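Local coordinates for protein exoribonuclease II, mitochondrial (Candida glabrata, PDB 6F3H) that degrades RNA from its 3' end in mitochondria, as the metal-dependent exoribonuclease component of the mtEXO degradosome that works tightly coupled to a helicase, at residues L41-L49 with L216-E224; I317-Y327 with V332-E343. The protein carries 1 engineered substitution. All coordinates share one frame; numbering follows the deposited sequence.

Interaction 1 (L41-L49 with L216-E224); sequences LLKQCTSEL and LATYWGVRE
Leu41, near the end of strand 39-42, directs its branched tip at Leu216 and Tyr219 of helix 212-226, a packing of a helix against one side of a small antiparallel sheet near the N-terminus. The methyl CD1 of Leu41 does most of the touching: it lies 3.5 Å from Tyr219 CD2, neither squarely over the ring nor at its rim, and 3.6 Å from Leu216 CD1. Leu216 splits its two methyls between partners, since its CD2 turns the other way and meets Leu49 CD2 at 3.5 Å. With CG anti to the backbone N (chi1 174°), the Tyr219 ring reaches out from the helix to the chain after the strand, where Thr46 CG2 comes up at the ring edge, 4.1 Å from CE2, the two side chains crossing at about a right angle. Arg223 CG rests over one face of this ring, toward its rim, and its NE donates to Tyr219 OH, while NH1 of that arginine bonds Gln226.

Trp220 approaches differently, with its pyrrole edge directed at the type I turn of Cys45 to Glu48. Leu216 CD1 sits over one face of the indole, offset toward the rim, and Trp142 of helix 123-159 also meets the ring. Thr46 OG1 donates back to Leu42 O, in the carbonyl plane and on a lone pair, tying the turn to the end of the strand. The Thr46 carbonyl points at the helix, and Trp220 NE1 donates to Thr46 O at 2.8 Å with an N-H...O angle of 156°, the acceptor in a slightly tilted position relative to the indole plane.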
# COMPACT_ATOMS: atom_id res chain seq x y z
N LEU A 41 -5.77 -4.61 -20.20
CA LEU A 41 -7.06 -5.11 -19.77
C LEU A 41 -7.71 -4.05 -18.90
O LEU A 41 -7.08 -3.51 -18.00
CB LEU A 41 -6.91 -6.40 -18.99
CG LEU A 41 -7.08 -7.66 -19.81
CD1 LEU A 41 -7.46 -8.74 -18.84
CD2 LEU A 41 -8.12 -7.49 -20.91
N LEU A 42 -8.96 -3.74 -19.19
CA LEU A 42 -9.70 -2.76 -18.42
C LEU A 42 -10.69 -3.44 -17.48
O LEU A 42 -11.07 -4.59 -17.66
CB LEU A 42 -10.42 -1.79 -19.35
CG LEU A 42 -9.56 -0.60 -19.74
CD1 LEU A 42 -8.14 -0.98 -19.97
CD2 LEU A 42 -10.13 0.05 -20.97
N LYS A 43 -11.07 -2.70 -16.43
CA LYS A 43 -12.13 -3.17 -15.53
C LYS A 43 -13.47 -3.21 -16.24
O LYS A 43 -14.34 -4.00 -15.87
CB LYS A 43 -12.20 -2.27 -14.30
CG LYS A 43 -11.15 -2.57 -13.27
CD LYS A 43 -11.11 -1.49 -12.21
CE LYS A 43 -9.85 -1.59 -11.34
NZ LYS A 43 -9.68 -0.46 -10.36
N GLN A 44 -13.65 -2.35 -17.24
CA GLN A 44 -14.82 -2.43 -18.10
C GLN A 44 -14.79 -3.71 -18.94
O GLN A 44 -15.72 -4.51 -18.90
CB GLN A 44 -14.90 -1.19 -18.99
CG GLN A 44 -14.90 0.17 -18.26
CD GLN A 44 -13.61 0.52 -17.50
OE1 GLN A 44 -12.86 -0.37 -17.08
NE2 GLN A 44 -13.37 1.81 -17.30
N CYS A 45 -13.70 -3.93 -19.67
CA CYS A 45 -13.65 -5.00 -20.66
C CYS A 45 -12.73 -6.12 -20.21
O CYS A 45 -11.72 -6.39 -20.86
CB CYS A 45 -13.14 -4.49 -22.01
SG CYS A 45 -13.59 -2.82 -22.32
N THR A 46 -13.09 -6.80 -19.13
CA THR A 46 -12.16 -7.77 -18.59
C THR A 46 -11.97 -8.95 -19.53
O THR A 46 -10.94 -9.63 -19.46
CB THR A 46 -12.62 -8.17 -17.18
OG1 THR A 46 -12.20 -7.17 -16.24
CG2 THR A 46 -12.09 -9.54 -16.73
N SER A 47 -12.88 -9.19 -20.47
CA SER A 47 -12.74 -10.32 -21.39
C SER A 47 -12.36 -9.92 -22.82
O SER A 47 -12.32 -10.78 -23.70
CB SER A 47 -13.98 -11.20 -21.37
OG SER A 47 -13.84 -12.21 -20.38
N GLU A 48 -12.05 -8.65 -23.07
CA GLU A 48 -11.52 -8.28 -24.37
C GLU A 48 -10.27 -7.44 -24.19
O GLU A 48 -10.20 -6.60 -23.28
CB GLU A 48 -12.56 -7.51 -25.20
N LEU A 49 -9.28 -7.68 -25.03
CA LEU A 49 -8.10 -6.83 -25.07
C LEU A 49 -8.41 -5.46 -25.63
O LEU A 49 -9.31 -5.28 -26.46
CB LEU A 49 -6.99 -7.42 -25.90
CG LEU A 49 -6.11 -8.42 -25.20
CD1 LEU A 49 -5.18 -8.97 -26.21
CD2 LEU A 49 -5.36 -7.63 -24.16
N LEU A 216 -1.93 -13.17 -19.93
CA LEU A 216 -3.34 -12.89 -20.08
C LEU A 216 -4.18 -14.10 -19.72
O LEU A 216 -5.11 -14.01 -18.91
CB LEU A 216 -3.58 -12.43 -21.50
CG LEU A 216 -4.91 -11.79 -21.76
CD1 LEU A 216 -5.30 -10.98 -20.56
CD2 LEU A 216 -4.69 -10.88 -22.93
N ALA A 217 -3.85 -15.25 -20.29
CA ALA A 217 -4.61 -16.47 -20.01
C ALA A 217 -4.60 -16.81 -18.52
O ALA A 217 -5.61 -17.25 -17.98
CB ALA A 217 -4.05 -17.64 -20.82
N THR A 218 -3.46 -16.61 -17.84
CA THR A 218 -3.42 -16.95 -16.43
C THR A 218 -4.34 -16.05 -15.64
O THR A 218 -5.07 -16.52 -14.76
CB THR A 218 -1.99 -16.80 -15.90
OG1 THR A 218 -1.06 -17.37 -16.81
CG2 THR A 218 -1.84 -17.50 -14.61
N TYR A 219 -4.35 -14.77 -15.97
CA TYR A 219 -5.27 -13.84 -15.33
C TYR A 219 -6.69 -14.33 -15.48
O TYR A 219 -7.42 -14.52 -14.50
CB TYR A 219 -5.13 -12.48 -15.99
CG TYR A 219 -6.15 -11.53 -15.46
CD1 TYR A 219 -6.08 -11.15 -14.14
CD2 TYR A 219 -7.21 -11.07 -16.23
CE1 TYR A 219 -7.01 -10.30 -13.60
CE2 TYR A 219 -8.16 -10.20 -15.69
CZ TYR A 219 -8.05 -9.82 -14.36
OH TYR A 219 -8.95 -8.96 -13.75
N TRP A 220 -7.09 -14.56 -16.71
CA TRP A 220 -8.40 -15.10 -17.01
C TRP A 220 -8.66 -16.40 -16.27
O TRP A 220 -9.76 -16.63 -15.75
CB TRP A 220 -8.50 -15.32 -18.51
CG TRP A 220 -8.73 -14.06 -19.26
CD1 TRP A 220 -9.22 -12.90 -18.75
CD2 TRP A 220 -8.55 -13.85 -20.67
NE1 TRP A 220 -9.33 -11.96 -19.75
CE2 TRP A 220 -8.93 -12.52 -20.94
CE3 TRP A 220 -8.11 -14.66 -21.72
CZ2 TRP A 220 -8.87 -11.97 -22.22
CZ3 TRP A 220 -8.06 -14.12 -23.00
CH2 TRP A 220 -8.44 -12.79 -23.24
N GLY A 221 -7.68 -17.30 -16.25
CA GLY A 221 -7.87 -18.54 -15.53
C GLY A 221 -8.15 -18.30 -14.06
O GLY A 221 -9.01 -18.95 -13.45
N VAL A 222 -7.44 -17.34 -13.47
CA VAL A 222 -7.62 -17.05 -12.06
C VAL A 222 -8.97 -16.41 -11.82
O VAL A 222 -9.68 -16.78 -10.88
CB VAL A 222 -6.47 -16.16 -11.57
CG1 VAL A 222 -6.72 -15.68 -10.18
CG2 VAL A 222 -5.22 -16.95 -11.58
N ARG A 223 -9.39 -15.48 -12.68
CA ARG A 223 -10.71 -14.91 -12.44
C ARG A 223 -11.76 -15.99 -12.49
O ARG A 223 -12.72 -15.95 -11.71
CB ARG A 223 -11.03 -13.83 -13.45
CG ARG A 223 -9.97 -12.81 -13.46
CD ARG A 223 -10.18 -11.91 -12.26
NE ARG A 223 -11.07 -10.80 -12.55
CZ ARG A 223 -12.27 -10.65 -12.02
NH1 ARG A 223 -12.73 -11.56 -11.17
NH2 ARG A 223 -13.00 -9.59 -12.35
N GLU A 224 -11.57 -16.99 -13.35
CA GLU A 224 -12.50 -18.10 -13.42
C GLU A 224 -12.41 -18.95 -12.16
O GLU A 224 -13.41 -19.11 -11.44
CB GLU A 224 -12.24 -18.93 -14.69
CG GLU A 224 -13.16 -18.50 -15.85
CD GLU A 224 -12.97 -19.27 -17.16
OE1 GLU A 224 -13.08 -18.64 -18.24
OE2 GLU A 224 -12.75 -20.49 -17.11

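Interaction 2 (I317-Y327 with V332-E343)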
# COMPACT_ATOMS: atom_id res chain seq x y z
N ILE A 317 -27.26 -15.13 -0.55
CA ILE A 317 -27.47 -14.06 0.40
C ILE A 317 -28.66 -13.21 0.00
O ILE A 317 -29.41 -12.74 0.86
CB ILE A 317 -26.18 -13.23 0.51
CG1 ILE A 317 -25.14 -14.00 1.34
CG2 ILE A 317 -26.49 -11.88 1.04
CD1 ILE A 317 -23.76 -13.44 1.35
N SER A 318 -28.88 -13.02 -1.30
CA SER A 318 -30.07 -12.30 -1.75
C SER A 318 -31.33 -13.00 -1.30
O SER A 318 -32.26 -12.37 -0.78
CB SER A 318 -30.05 -12.17 -3.27
OG SER A 318 -29.02 -11.31 -3.71
N LYS A 319 -31.36 -14.33 -1.44
CA LYS A 319 -32.52 -15.12 -1.04
C LYS A 319 -32.79 -14.99 0.44
O LYS A 319 -33.94 -14.87 0.87
CB LYS A 319 -32.27 -16.59 -1.41
CG LYS A 319 -32.58 -16.93 -2.87
CD LYS A 319 -31.95 -18.23 -3.34
CE LYS A 319 -32.76 -18.85 -4.46
NZ LYS A 319 -33.73 -17.90 -5.08
N ILE A 320 -31.74 -15.00 1.25
CA ILE A 320 -31.90 -14.86 2.68
C ILE A 320 -32.48 -13.50 3.04
O ILE A 320 -33.42 -13.40 3.83
CB ILE A 320 -30.55 -15.06 3.37
CG1 ILE A 320 -30.05 -16.47 3.12
CG2 ILE A 320 -30.68 -14.76 4.83
CD1 ILE A 320 -28.83 -16.77 3.86
N PHE A 321 -31.91 -12.43 2.50
CA PHE A 321 -32.48 -11.13 2.79
C PHE A 321 -33.91 -11.06 2.31
O PHE A 321 -34.77 -10.48 2.97
CB PHE A 321 -31.67 -10.03 2.12
CG PHE A 321 -30.36 -9.75 2.78
CD1 PHE A 321 -30.20 -9.94 4.12
CD2 PHE A 321 -29.31 -9.23 2.06
CE1 PHE A 321 -29.01 -9.66 4.72
CE2 PHE A 321 -28.12 -8.95 2.67
CZ PHE A 321 -27.98 -9.17 4.00
N ARG A 322 -34.18 -11.69 1.17
CA ARG A 322 -35.54 -11.66 0.63
C ARG A 322 -36.50 -12.33 1.60
O ARG A 322 -37.68 -11.98 1.64
CB ARG A 322 -35.56 -12.34 -0.74
CG ARG A 322 -36.81 -12.03 -1.53
CD ARG A 322 -37.09 -12.80 -2.84
NE ARG A 322 -36.38 -14.05 -3.10
CZ ARG A 322 -36.80 -15.24 -2.69
NH1 ARG A 322 -37.90 -15.31 -1.96
NH2 ARG A 322 -36.11 -16.33 -3.01
N HIS A 323 -36.02 -13.25 2.41
CA HIS A 323 -36.88 -13.92 3.36
C HIS A 323 -36.95 -13.24 4.72
O HIS A 323 -37.54 -13.82 5.63
CB HIS A 323 -36.44 -15.36 3.53
CG HIS A 323 -36.84 -16.24 2.40
ND1 HIS A 323 -36.12 -16.32 1.23
CD2 HIS A 323 -37.92 -17.04 2.24
CE1 HIS A 323 -36.72 -17.16 0.41
NE2 HIS A 323 -37.81 -17.60 0.99
N ILE A 324 -36.30 -12.10 4.91
CA ILE A 324 -36.29 -11.43 6.21
C ILE A 324 -36.98 -10.08 6.09
O ILE A 324 -36.63 -9.27 5.23
CB ILE A 324 -34.85 -11.26 6.74
CG1 ILE A 324 -34.26 -12.62 7.08
CG2 ILE A 324 -34.86 -10.41 7.98
CD1 ILE A 324 -32.81 -12.64 7.03
N ASP A 325 -37.92 -9.81 7.00
CA ASP A 325 -38.84 -8.69 6.82
C ASP A 325 -38.11 -7.37 6.68
O ASP A 325 -38.28 -6.65 5.69
CB ASP A 325 -39.81 -8.60 7.99
CG ASP A 325 -40.64 -9.83 8.12
OD1 ASP A 325 -40.06 -10.91 8.31
OD2 ASP A 325 -41.88 -9.71 8.02
N MSE A 326 -37.32 -7.03 7.67
CA MSE A 326 -36.67 -5.74 7.70
C MSE A 326 -35.83 -5.51 6.47
O MSE A 326 -35.83 -4.44 5.88
CB MSE A 326 -35.81 -5.65 8.92
CG MSE A 326 -36.60 -5.88 10.16
SE MSE A 326 -35.34 -5.80 11.60
CE MSE A 326 -34.95 -7.70 11.72
N TYR A 327 -35.10 -6.55 6.08
CA TYR A 327 -34.07 -6.44 5.07
C TYR A 327 -34.56 -6.79 3.70
O TYR A 327 -33.76 -6.91 2.78
CB TYR A 327 -32.91 -7.35 5.42
CG TYR A 327 -32.26 -7.03 6.73
CD1 TYR A 327 -31.46 -5.91 6.88
CD2 TYR A 327 -32.47 -7.82 7.85
CE1 TYR A 327 -30.86 -5.60 8.09
CE2 TYR A 327 -31.87 -7.53 9.07
CZ TYR A 327 -31.07 -6.41 9.18
OH TYR A 327 -30.48 -6.10 10.38
N VAL A 332 -28.21 -5.67 -1.65
CA VAL A 332 -27.36 -6.56 -0.88
C VAL A 332 -25.98 -5.96 -0.86
O VAL A 332 -25.26 -6.02 -1.87
CB VAL A 332 -27.35 -7.97 -1.47
CG1 VAL A 332 -26.27 -8.83 -0.85
CG2 VAL A 332 -28.72 -8.61 -1.34
N THR A 333 -25.58 -5.43 0.29
CA THR A 333 -24.35 -4.69 0.48
C THR A 333 -23.67 -5.21 1.73
O THR A 333 -24.32 -5.70 2.65
CB THR A 333 -24.60 -3.17 0.64
OG1 THR A 333 -25.27 -2.91 1.89
CG2 THR A 333 -25.48 -2.65 -0.45
N ARG A 334 -22.35 -5.06 1.78
CA ARG A 334 -21.63 -5.54 2.95
C ARG A 334 -22.19 -4.92 4.21
O ARG A 334 -22.35 -5.62 5.22
CB ARG A 334 -20.16 -5.18 2.82
CG ARG A 334 -19.61 -5.33 1.42
CD ARG A 334 -18.49 -6.31 1.37
NE ARG A 334 -17.36 -5.82 2.13
CZ ARG A 334 -16.37 -5.12 1.60
NH1 ARG A 334 -16.41 -4.83 0.30
NH2 ARG A 334 -15.37 -4.69 2.37
N SER A 335 -22.49 -3.62 4.18
CA SER A 335 -23.12 -2.95 5.31
C SER A 335 -24.34 -3.70 5.76
O SER A 335 -24.64 -3.78 6.96
CB SER A 335 -23.51 -1.53 4.95
OG SER A 335 -22.36 -0.76 4.78
N LEU A 336 -25.07 -4.23 4.81
CA LEU A 336 -26.31 -4.90 5.14
C LEU A 336 -26.02 -6.24 5.77
O LEU A 336 -26.64 -6.62 6.77
CB LEU A 336 -27.14 -5.02 3.88
CG LEU A 336 -28.64 -5.02 4.11
CD1 LEU A 336 -29.03 -3.61 4.40
CD2 LEU A 336 -29.31 -5.54 2.87
N CYS A 337 -24.99 -6.94 5.28
CA CYS A 337 -24.55 -8.15 5.97
C CYS A 337 -24.01 -7.83 7.34
O CYS A 337 -24.17 -8.61 8.28
CB CYS A 337 -23.48 -8.86 5.16
SG CYS A 337 -24.09 -9.54 3.65
N GLY A 338 -23.35 -6.67 7.47
CA GLY A 338 -22.86 -6.25 8.77
C GLY A 338 -23.99 -6.01 9.74
O GLY A 338 -23.99 -6.54 10.85
N LYS A 339 -24.99 -5.21 9.33
CA LYS A 339 -26.13 -4.95 10.19
C LYS A 339 -26.76 -6.24 10.67
O LYS A 339 -27.02 -6.42 11.86
CB LYS A 339 -27.20 -4.15 9.45
CG LYS A 339 -26.76 -2.79 8.98
CD LYS A 339 -27.97 -1.94 8.64
CE LYS A 339 -29.07 -2.16 9.67
NZ LYS A 339 -30.08 -1.07 9.69
N LEU A 340 -26.95 -7.18 9.76
CA LEU A 340 -27.59 -8.41 10.17
C LEU A 340 -26.69 -9.20 11.09
O LEU A 340 -27.10 -9.62 12.17
CB LEU A 340 -27.91 -9.25 8.95
CG LEU A 340 -28.56 -10.52 9.46
CD1 LEU A 340 -29.86 -10.16 10.12
CD2 LEU A 340 -28.80 -11.46 8.33
N LEU A 341 -25.45 -9.39 10.68
CA LEU A 341 -24.51 -10.16 11.47
C LEU A 341 -24.38 -9.56 12.86
O LEU A 341 -24.35 -10.28 13.86
CB LEU A 341 -23.18 -10.18 10.76
CG LEU A 341 -22.13 -11.04 11.42
CD1 LEU A 341 -22.70 -12.33 11.93
CD2 LEU A 341 -21.11 -11.28 10.41
N VAL A 342 -24.34 -8.23 12.93
CA VAL A 342 -24.35 -7.58 14.23
C VAL A 342 -25.60 -7.97 14.99
O VAL A 342 -25.56 -8.25 16.19
CB VAL A 342 -24.27 -6.05 14.05
CG1 VAL A 342 -24.92 -5.33 15.22
CG2 VAL A 342 -22.85 -5.59 13.84
N GLU A 343 -26.71 -8.04 14.29
CA GLU A 343 -27.97 -8.26 14.96
C GLU A 343 -28.08 -9.66 15.54
O GLU A 343 -28.83 -9.88 16.48
CB GLU A 343 -29.09 -7.99 13.97
CG GLU A 343 -30.42 -8.03 14.58
CD GLU A 343 -31.46 -7.60 13.60
OE1 GLU A 343 -31.20 -6.63 12.86
OE2 GLU A 343 -32.54 -8.23 13.56
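Tyr327 holds CG anti to its own carbonyl carbon (chi1 -61°), while Glu343 sends CG anti to the backbone N (chi1 -174°) and runs on in a straight chain to its carboxylate, and the two torsions together bring phenol and carboxylate into contact. Their partnership closes one end of a helix-loop-helix unit in which the end of helix 311-322 (317-322) and helix 334-343 run at 55° to each other. The segment axes come no nearer than 12.1 Å, a wide separation bridged by large side chains from both helices and from the connecting loop.

Phe321 fills the middle. Leu336 CD2 lies over one face of its ring in a CH-pi contact, 4.0 Å from the centroid, and the leucine and the ring lie antiparallel alongside one another. Val332 comes instead at the ring edge, its CG2 3.5 Å from Phe321 CD2, while its other methyl, CG1, meets Ile317 CG2 at 3.6 Å. The valine thus wedges between two residues one helical turn apart. Cys337 adds an oblique sulfur-aromatic contact, with SG 3.9 Å from Phe321 CZ, and Tyr302 of helix 293-303 packs on both Cys337 and Ile317.

Leu340 divides its methyls between the aromatics: CD2 lies at the edge of the Phe321 ring, and CD1 approaches Tyr327 CE2 obliquely at 3.5 Å. At the start of the second helix Thr333 is the N-cap, its OG1 accepting from Leu336 N, so the leucine that covers Phe321 also takes part in the cap. Asp821 bonds the neighbouring Arg334 N and Ser335 OG. At the far end the buried tyrosine has its polar tip satisfied: Tyr327 OH donates to Glu343 OE1 at 2.6 Å, meeting that oxygen from above the carboxylate plane.

Interactions 1 and 2 follow one another along the chain: both segments of interaction 1 precede those of interaction 2, and their centres stand 31 Å apart. Their nearest atoms are about 13 Å from each other, so they do not touch. Interaction 1 ties the N-terminal antiparallel sheet to helix 212-226, whereas interaction 2 joins helices that are close in sequence. Both lie away from the magnesium site of Asp401 and Asp410 in the RNB domain. The first comes closer to the bound nucleic acid, about 9 Å between nearest atoms against about 17 Å for the second, and neither contacts it directly.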